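Local coordinates for protein transcriptional regulator, MarR family (Neisseria meningitidis serogroup B, PDB 3G3Z) that probably binds DNA as a homodimeric MarR-family transcription factor and so regulates transcription, at residues L37-T42 / G52-L57. Sequence-based numbering, arbitrary orientation.
Sequences LYTLAT and GEKWSL
Trp55 reaches across from helix 48-55 to helix 31-43 and gives its indole N-H to the hydroxyl of Thr39, with NE1 2.8 Å from OG1. The oxygen sits at the edge of the indole, only 14° out of the ring plane, yet the bond is bent, with 141° at the hydrogen. Thr39 holds OG1 beside its own backbone N (chi1 -52°), where the same oxygen also hydrogen-bonds the carbonyl of Ala35 one turn back. With two hydrogen bonds, the hydroxyl illustrates how a helix threonine can satisfy a buried indole N-H while tied to the backbone of its own helix.

The methyl of Thr39 is turned to the aliphatic part of Lys54, CG2 lying 4.1 Å from CD. Lys54 itself runs extended past the threonine, the two side chains running past each other from opposing helices. On the way its CG rests 3.8 Å above one face of Trp55, near the border of the ring. A bend at the last torsion then carries NZ into salt bridges with Glu43 of its own chain and Asp7 of the second subunit, so the ammonium is shared between the subunits. Tyr38 lies against the benzo ring close by: its CD2 meets CZ2 of Trp55 obliquely at 4.3 Å, while CG2 of Thr42 lies over one face of the phenol ring.

Just beyond Trp55 the chain turns at Ser56 through a Schellman motif, and Leu57 N bonds back to Gly52 O at 2.7 Å. Together these contacts join helix 31-43 to helix 48-55, the first helix of the helix-turn-helix in a MarR-type winged-helix domain, beside its dimer partner.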
# COMPACT_ATOMS: atom_id res chain seq x y z
N LEU A 37 -10.03 7.72 13.45
CA LEU A 37 -11.34 8.37 13.32
C LEU A 37 -12.42 7.48 12.68
O LEU A 37 -13.54 7.37 13.19
CB LEU A 37 -11.21 9.68 12.53
CG LEU A 37 -10.30 10.77 13.14
CD1 LEU A 37 -9.97 11.84 12.11
CD2 LEU A 37 -10.95 11.38 14.38
N TYR A 38 -12.06 6.83 11.58
CA TYR A 38 -13.02 5.99 10.88
C TYR A 38 -13.35 4.69 11.62
O TYR A 38 -14.52 4.28 11.63
CB TYR A 38 -12.56 5.71 9.46
CG TYR A 38 -13.62 5.06 8.61
CD1 TYR A 38 -14.68 5.80 8.08
CD2 TYR A 38 -13.56 3.69 8.33
CE1 TYR A 38 -15.66 5.20 7.30
CE2 TYR A 38 -14.54 3.08 7.54
CZ TYR A 38 -15.58 3.83 7.03
OH TYR A 38 -16.54 3.22 6.26
N THR A 39 -12.35 4.06 12.24
CA THR A 39 -12.60 2.88 13.08
C THR A 39 -13.56 3.22 14.22
O THR A 39 -14.52 2.50 14.49
CB THR A 39 -11.29 2.25 13.65
OG1 THR A 39 -10.36 2.02 12.59
CG2 THR A 39 -11.56 0.93 14.34
N LEU A 40 -13.31 4.34 14.88
CA LEU A 40 -14.11 4.72 16.05
C LEU A 40 -15.53 5.12 15.67
O LEU A 40 -16.47 4.86 16.42
CB LEU A 40 -13.42 5.82 16.85
CG LEU A 40 -12.12 5.45 17.59
CD1 LEU A 40 -11.61 6.63 18.40
CD2 LEU A 40 -12.30 4.23 18.49
N ALA A 41 -15.68 5.74 14.50
CA ALA A 41 -16.99 6.20 14.04
C ALA A 41 -17.90 5.06 13.57
O ALA A 41 -19.12 5.15 13.69
CB ALA A 41 -16.83 7.24 12.94
N THR A 42 -17.29 3.99 13.06
CA THR A 42 -18.03 2.89 12.45
C THR A 42 -18.08 1.62 13.31
O THR A 42 -18.94 0.77 13.09
CB THR A 42 -17.43 2.53 11.07
OG1 THR A 42 -16.05 2.20 11.24
CG2 THR A 42 -17.57 3.69 10.08
N GLY A 52 -4.56 -0.33 15.43
CA GLY A 52 -3.22 -0.57 14.89
C GLY A 52 -3.16 -1.84 14.06
O GLY A 52 -2.61 -1.84 12.95
N GLU A 53 -3.74 -2.92 14.59
CA GLU A 53 -3.81 -4.21 13.90
C GLU A 53 -4.71 -4.18 12.65
O GLU A 53 -4.30 -4.62 11.57
CB GLU A 53 -4.16 -5.35 14.87
CG GLU A 53 -2.89 -6.09 15.33
CD GLU A 53 -2.94 -6.63 16.77
OE1 GLU A 53 -4.00 -7.14 17.20
OE2 GLU A 53 -1.89 -6.56 17.46
N LYS A 54 -5.90 -3.61 12.78
CA LYS A 54 -6.82 -3.45 11.66
C LYS A 54 -6.20 -2.72 10.46
O LYS A 54 -6.36 -3.16 9.32
CB LYS A 54 -8.09 -2.72 12.12
CG LYS A 54 -9.18 -2.64 11.06
CD LYS A 54 -10.33 -1.76 11.54
CE LYS A 54 -11.31 -1.41 10.42
NZ LYS A 54 -12.30 -2.49 10.16
N TRP A 55 -5.51 -1.62 10.71
CA TRP A 55 -5.00 -0.79 9.61
C TRP A 55 -3.52 -1.00 9.35
O TRP A 55 -2.94 -0.31 8.51
CB TRP A 55 -5.37 0.68 9.80
CG TRP A 55 -6.86 0.86 9.75
CD1 TRP A 55 -7.70 0.98 10.81
CD2 TRP A 55 -7.67 0.90 8.57
NE1 TRP A 55 -9.00 1.10 10.37
CE2 TRP A 55 -9.01 1.04 9.00
CE3 TRP A 55 -7.40 0.81 7.20
CZ2 TRP A 55 -10.09 1.12 8.09
CZ3 TRP A 55 -8.47 0.88 6.29
CH2 TRP A 55 -9.80 1.04 6.75
N SER A 56 -2.94 -1.97 10.04
CA SER A 56 -1.54 -2.38 9.83
C SER A 56 -0.58 -1.23 10.15
O SER A 56 0.32 -0.93 9.38
CB SER A 56 -1.34 -2.92 8.39
OG SER A 56 -2.07 -4.13 8.20
N LEU A 57 -0.81 -0.59 11.30
CA LEU A 57 0.04 0.51 11.77
C LEU A 57 0.80 0.16 13.06
O LEU A 57 0.26 -0.54 13.92
CB LEU A 57 -0.80 1.77 12.02
CG LEU A 57 -1.38 2.45 10.78
CD1 LEU A 57 -2.36 3.53 11.20
CD2 LEU A 57 -0.27 3.02 9.90